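Putative thioesterase II (Thermobifida fusca, PDB 3BBJ) is a putative double-hotdog thioesterase, probably hydrolysing acyl thioesters such as acyl-CoA, although its substrate is not established. Local coordinates at residues 147-152 against 181-186; 177-182 against 230-235. One frame throughout, in Å; residues are numbered along the deposited sequence.

Interaction 1. Residues 147-152 against 181-186; sequences FLARVD and SARDGG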
loop_
_atom_site.group_PDB
_atom_site.type_symbol
_atom_site.label_atom_id
_atom_site.label_comp_id
_atom_site.label_asym_id
_atom_site.label_seq_id
_atom_site.Cartn_x
_atom_site.Cartn_y
_atom_site.Cartn_z
ATOM N N PHE A 147 -2.315 -19.823 -16.069
ATOM C CA PHE A 147 -2.664 -18.423 -15.856
ATOM C C PHE A 147 -2.709 -17.549 -17.117
ATOM O O PHE A 147 -3.664 -16.793 -17.308
ATOM C CB PHE A 147 -1.751 -17.738 -14.821
ATOM C CG PHE A 147 -2.169 -16.349 -14.545
ATOM C CD1 PHE A 147 -3.275 -16.106 -13.748
ATOM C CD2 PHE A 147 -1.560 -15.285 -15.181
ATOM C CE1 PHE A 147 -3.717 -14.825 -13.522
ATOM C CE2 PHE A 147 -2.016 -13.985 -14.968
ATOM C CZ PHE A 147 -3.090 -13.763 -14.129
ATOM N N LEU A 148 -1.690 -17.665 -17.965
ATOM C CA LEU A 148 -1.556 -16.795 -19.152
ATOM C C LEU A 148 -2.757 -16.821 -20.096
ATOM O O LEU A 148 -2.948 -15.878 -20.883
ATOM C CB LEU A 148 -0.276 -17.131 -19.939
ATOM C CG LEU A 148 1.055 -16.640 -19.349
ATOM C CD1 LEU A 148 2.237 -17.239 -20.056
ATOM C CD2 LEU A 148 1.138 -15.124 -19.405
ATOM N N ALA A 149 -3.552 -17.895 -20.013
ATOM C CA ALA A 149 -4.762 -18.073 -20.847
ATOM C C ALA A 149 -6.050 -17.563 -20.187
ATOM O O ALA A 149 -7.133 -17.661 -20.771
ATOM C CB ALA A 149 -4.924 -19.547 -21.231
ATOM N N ARG A 150 -5.921 -17.028 -18.974
ATOM C CA ARG A 150 -7.061 -16.491 -18.206
ATOM C C ARG A 150 -7.317 -14.988 -18.472
ATOM O O ARG A 150 -8.423 -14.464 -18.207
ATOM C CB ARG A 150 -6.820 -16.701 -16.706
ATOM C CG ARG A 150 -6.545 -18.154 -16.264
ATOM C CD ARG A 150 -7.796 -19.055 -16.423
ATOM N NE ARG A 150 -8.014 -19.465 -17.815
ATOM C CZ ARG A 150 -7.511 -20.562 -18.389
ATOM N NH1 ARG A 150 -6.755 -21.418 -17.713
ATOM N NH2 ARG A 150 -7.778 -20.801 -19.661
ATOM N N VAL A 151 -6.306 -14.326 -19.030
ATOM C CA VAL A 151 -6.369 -12.911 -19.314
ATOM C C VAL A 151 -5.755 -12.609 -20.663
ATOM O O VAL A 151 -4.769 -13.247 -21.065
ATOM C CB VAL A 151 -5.571 -12.085 -18.249
ATOM C CG1 VAL A 151 -6.398 -11.862 -16.975
ATOM C CG2 VAL A 151 -4.226 -12.777 -17.933
ATOM N N ASP A 152 -6.326 -11.612 -21.342
ATOM C CA ASP A 152 -5.775 -11.108 -22.594
ATOM C C ASP A 152 -5.061 -9.838 -22.174
ATOM O O ASP A 152 -5.643 -9.013 -21.485
ATOM C CB ASP A 152 -6.857 -10.779 -23.628
ATOM C CG ASP A 152 -7.501 -12.014 -24.241
ATOM O OD1 ASP A 152 -6.938 -13.126 -24.116
ATOM O OD2 ASP A 152 -8.584 -11.862 -24.856
ATOM N N SER A 181 -9.772 -13.141 -20.491
ATOM C CA SER A 181 -9.553 -13.633 -21.844
ATOM C C SER A 181 -10.862 -13.895 -22.639
ATOM O O SER A 181 -11.915 -14.271 -22.086
ATOM C CB SER A 181 -8.692 -14.908 -21.806
ATOM O OG SER A 181 -9.424 -16.034 -21.304
ATOM N N ALA A 182 -10.755 -13.690 -23.949
ATOM C CA ALA A 182 -11.810 -14.010 -24.898
ATOM C C ALA A 182 -12.123 -15.495 -24.753
ATOM O O ALA A 182 -13.282 -15.879 -24.633
ATOM C CB ALA A 182 -11.354 -13.674 -26.320
ATOM N N ARG A 183 -11.064 -16.308 -24.714
ATOM C CA ARG A 183 -11.146 -17.757 -24.535
ATOM C C ARG A 183 -12.059 -18.219 -23.391
ATOM O O ARG A 183 -12.783 -19.200 -23.521
ATOM C CB ARG A 183 -9.733 -18.273 -24.261
ATOM C CG ARG A 183 -9.626 -19.769 -24.111
ATOM C CD ARG A 183 -8.259 -20.186 -23.641
ATOM N NE ARG A 183 -8.208 -21.630 -23.459
ATOM C CZ ARG A 183 -7.102 -22.360 -23.485
ATOM N NH1 ARG A 183 -5.919 -21.786 -23.679
ATOM N NH2 ARG A 183 -7.176 -23.668 -23.309
ATOM N N ASP A 184 -11.980 -17.534 -22.258
ATOM C CA ASP A 184 -12.731 -17.912 -21.056
ATOM C C ASP A 184 -14.122 -17.306 -20.991
ATOM O O ASP A 184 -14.865 -17.552 -20.015
ATOM C CB ASP A 184 -11.989 -17.468 -19.809
ATOM C CG ASP A 184 -10.747 -18.248 -19.564
ATOM O OD1 ASP A 184 -10.448 -19.145 -20.374
ATOM O OD2 ASP A 184 -10.067 -17.954 -18.546
ATOM N N GLY A 185 -14.469 -16.495 -21.993
ATOM C CA GLY A 185 -15.809 -15.910 -22.047
ATOM C C GLY A 185 -15.943 -14.402 -22.199
ATOM O O GLY A 185 -17.021 -13.873 -21.966
ATOM N N GLY A 186 -14.874 -13.718 -22.612
ATOM C CA GLY A 186 -14.930 -12.288 -22.907
ATOM C C GLY A 186 -14.733 -11.406 -21.680
ATOM O O GLY A 186 -14.468 -11.888 -20.563
HETATM O O HOH W 1 -10.404 -16.053 -16.457
#

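Interaction 2. Residues 177-182 against 230-235; sequences YVDLSA and PGPLAF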
loop_
_atom_site.group_PDB
_atom_site.type_symbol
_atom_site.label_atom_id
_atom_site.label_comp_id
_atom_site.label_asym_id
_atom_site.label_seq_id
_atom_site.Cartn_x
_atom_site.Cartn_y
_atom_site.Cartn_z
ATOM N N TYR A 177 -3.358 -2.665 -22.315
ATOM C CA TYR A 177 -4.711 -2.990 -21.901
ATOM C C TYR A 177 -4.782 -4.416 -21.369
ATOM O O TYR A 177 -4.067 -5.302 -21.838
ATOM C CB TYR A 177 -5.664 -2.780 -23.087
ATOM C CG TYR A 177 -5.583 -1.371 -23.621
ATOM C CD1 TYR A 177 -4.520 -0.987 -24.433
ATOM C CD2 TYR A 177 -6.532 -0.410 -23.275
ATOM C CE1 TYR A 177 -4.399 0.296 -24.903
ATOM C CE2 TYR A 177 -6.427 0.897 -23.739
ATOM C CZ TYR A 177 -5.358 1.242 -24.560
ATOM O OH TYR A 177 -5.231 2.524 -25.037
ATOM N N VAL A 178 -5.640 -4.620 -20.381
ATOM C CA VAL A 178 -5.839 -5.930 -19.783
ATOM C C VAL A 178 -7.304 -6.185 -19.524
ATOM O O VAL A 178 -8.067 -5.255 -19.226
ATOM C CB VAL A 178 -5.098 -6.062 -18.450
ATOM C CG1 VAL A 178 -5.557 -4.953 -17.404
ATOM C CG2 VAL A 178 -5.256 -7.470 -17.908
ATOM N N ASP A 179 -7.691 -7.453 -19.643
ATOM C CA ASP A 179 -9.063 -7.895 -19.385
ATOM C C ASP A 179 -9.035 -9.409 -19.252
ATOM O O ASP A 179 -8.017 -10.040 -19.557
ATOM C CB ASP A 179 -9.973 -7.489 -20.559
ATOM C CG ASP A 179 -11.452 -7.330 -20.154
ATOM O OD1 ASP A 179 -11.871 -7.827 -19.076
ATOM O OD2 ASP A 179 -12.193 -6.684 -20.933
ATOM N N LEU A 180 -10.129 -9.987 -18.783
ATOM C CA LEU A 180 -10.316 -11.438 -18.821
ATOM C C LEU A 180 -10.243 -11.917 -20.281
ATOM O O LEU A 180 -10.602 -11.190 -21.201
ATOM C CB LEU A 180 -11.672 -11.825 -18.218
ATOM C CG LEU A 180 -11.869 -11.533 -16.720
ATOM C CD1 LEU A 180 -13.304 -11.812 -16.294
ATOM C CD2 LEU A 180 -10.888 -12.367 -15.913
ATOM N N SER A 181 -9.772 -13.141 -20.491
ATOM C CA SER A 181 -9.553 -13.633 -21.844
ATOM C C SER A 181 -10.862 -13.895 -22.639
ATOM O O SER A 181 -11.915 -14.271 -22.086
ATOM C CB SER A 181 -8.692 -14.908 -21.806
ATOM O OG SER A 181 -9.424 -16.034 -21.304
ATOM N N ALA A 182 -10.755 -13.690 -23.949
ATOM C CA ALA A 182 -11.810 -14.010 -24.898
ATOM C C ALA A 182 -12.123 -15.495 -24.753
ATOM O O ALA A 182 -13.282 -15.879 -24.633
ATOM C CB ALA A 182 -11.354 -13.674 -26.320
ATOM N N PRO A 230 -17.931 -1.549 -17.491
ATOM C CA PRO A 230 -17.300 -2.738 -18.086
ATOM C C PRO A 230 -16.423 -2.456 -19.299
ATOM O O PRO A 230 -16.616 -1.453 -19.991
ATOM C CB PRO A 230 -18.495 -3.618 -18.469
ATOM C CG PRO A 230 -19.581 -3.225 -17.509
ATOM C CD PRO A 230 -19.391 -1.744 -17.319
ATOM N N GLY A 231 -15.445 -3.336 -19.511
ATOM C CA GLY A 231 -14.539 -3.244 -20.644
ATOM C C GLY A 231 -13.092 -3.365 -20.223
ATOM O O GLY A 231 -12.786 -3.380 -19.013
ATOM N N PRO A 232 -12.184 -3.435 -21.215
ATOM C CA PRO A 232 -10.780 -3.612 -20.916
ATOM C C PRO A 232 -10.235 -2.429 -20.123
ATOM O O PRO A 232 -10.666 -1.285 -20.320
ATOM C CB PRO A 232 -10.131 -3.685 -22.306
ATOM C CG PRO A 232 -11.068 -3.029 -23.208
ATOM C CD PRO A 232 -12.416 -3.344 -22.664
ATOM N N LEU A 233 -9.289 -2.708 -19.240
ATOM C CA LEU A 233 -8.657 -1.653 -18.449
ATOM C C LEU A 233 -7.305 -1.303 -19.044
ATOM O O LEU A 233 -6.561 -2.193 -19.458
ATOM C CB LEU A 233 -8.513 -2.108 -16.999
ATOM C CG LEU A 233 -9.881 -2.383 -16.360
ATOM C CD1 LEU A 233 -9.792 -3.176 -15.062
ATOM C CD2 LEU A 233 -10.613 -1.073 -16.156
ATOM N N ALA A 234 -7.018 -0.005 -19.127
ATOM C CA ALA A 234 -5.686 0.481 -19.472
ATOM C C ALA A 234 -4.822 0.353 -18.208
ATOM O O ALA A 234 -5.293 0.688 -17.111
ATOM C CB ALA A 234 -5.747 1.945 -19.915
ATOM N N PHE A 235 -3.573 -0.107 -18.361
ATOM C CA PHE A 235 -2.680 -0.307 -17.231
ATOM C C PHE A 235 -1.335 0.343 -17.452
ATOM O O PHE A 235 -0.936 0.601 -18.574
ATOM C CB PHE A 235 -2.460 -1.801 -16.945
ATOM C CG PHE A 235 -1.607 -2.529 -17.997
ATOM C CD1 PHE A 235 -0.213 -2.519 -17.926
ATOM C CD2 PHE A 235 -2.201 -3.245 -19.023
ATOM C CE1 PHE A 235 0.558 -3.173 -18.889
ATOM C CE2 PHE A 235 -1.432 -3.910 -19.975
ATOM C CZ PHE A 235 -0.056 -3.864 -19.909
HETATM O O HOH W 2 -12.722 -5.406 -17.324
#

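Interaction 1. Residues 147-152 against 181-186
Arg150 takes hold of Asp184 side-on, NE and NH2 each meeting one carboxylate oxygen. The NE to OD2 bond of this salt bridge is the shorter at 2.7 Å, while NH2 reaches OD1 at 3.2 Å; both oxygens offer their syn lone pairs, and the guanidinium and carboxylate planes lie 25° apart, nearly coplanar. Bends at chi2 and chi3 fold the arginine chain back so that its tip meets the loop although CB points away from it. Beside this pair Ser181 pins the loop after strand 173-180 to the start of its neighbour 151-155 in the C-terminal hotdog half. Its OG, set between its own N and carbonyl carbon (chi1 72°), donates to Ala149 O at 2.9 Å from above the carbonyl plane and accepts from Asp184 N, an ST motif at the start of the type I turn Ala182-Gly185. Ser181 N donates to Arg150 O at 3.0 Å. Beyond it, Asp152 OD2 receives Ala182 N at 3.0 Å, met from above the carboxylate plane. A water donates to both Arg150 O and Asp184 OD2, giving the pair a second, water-mediated link. Arg183 stretches past with its NE 3.9 Å from Arg150 NH2, which lies over one face of the Arg183 guanidinium; Asp145 pairs with Arg183 NH1. Farther out, Arg150 NH1 and NH2 also donate to the carbonyls of Gly29 and Asp144, fixing the rotation of the guanidinium. An alanine in place of Arg150 would remove the two-pronged grip and the bonds to the Gly29 and Asp144 carbonyls, and would probably loosen the turn at Asp184. With Asp184 facing Arg150 and Asp145 facing Arg183, the like charges are likely to be offset, and the buried arginine probably stays protonated while Asp184 stays ionised.

Interaction 2. Residues 177-182 against 230-235
Two strand ends run antiparallel, 4.7 Å apart at the closest approach of their short axes, and their side chains meet on both faces. Val178 and Leu233 form the hydrogen-bonded pair: Val178 N reaches Leu233 O at 2.8 Å, Leu233 N returns to Val178 O, and both bonds run nearly along the C=O axes. On their face, Val178 is the bump. Its CG1, held between the backbone N and the carbonyl carbon (chi1 58°), fits into the angle made by Leu233 CB and the Phe235 ring, 4.1 Å from Phe235 CD2. Phe235, whose CG also takes the crowded position between N and carbonyl carbon (chi1 71°), folds its ring across toward the other strand, so that Val178 N lies at the ring edge and CE2 comes 3.3 Å from Tyr177 N. Leu253 and Val153, from strands 246-254 and 151-155, add to the packing around Phe235, and Phe194 and Leu195 of helix 191-198 meet Leu233. This antiparallel pairing belongs to the C-terminal hotdog domain, as the family implies, whose strands wrap round a helix. The Tyr177-Ala234 pair, non-hydrogen-bonded, puts its side chains on the other face. There the small methyl of Ala234 lies against the CD2-CE2 side of the tyrosine ring, with CE2 4.0 Å from Ala234 CB, and Tyr177 OH bonds onward to Pro127 O. At Gly231-Pro232, just before strand 233-243 begins, Asp179 supplies the next bump: with CG anti to the backbone N (chi1 -154°), its OD2 settles 3.3 Å from Pro232 N, a nitrogen without a hydrogen, and is held instead by Ser187 OG. A water donates to Asp179 OD1 and, at 2.6 Å, to Gly231 O, bridging the two segments past the last backbone bond.

Interactions 1 and 2 lie with centres about 10 Å apart on the same side of the chain's centre, within the C-terminal thioesterase domain. Along the chain, 147-152 comes first, then 177-182 and 181-186, which share Ser181 and Ala182, and finally 230-235. Strand 173-180 stands between strands 151-155 and 233-243, so interaction 2 joins it to one neighbour, while interaction 1 holds the loop that leaves it against the start of the other. The two meet directly where Asp152 N probably bonds to Asp179 O at 2.9 Å. Three neighbouring strands and the exit toward helix 191-198 are thus tied together near the edge of the C-terminal half's strands, where only 133-134 lies beyond 151-155.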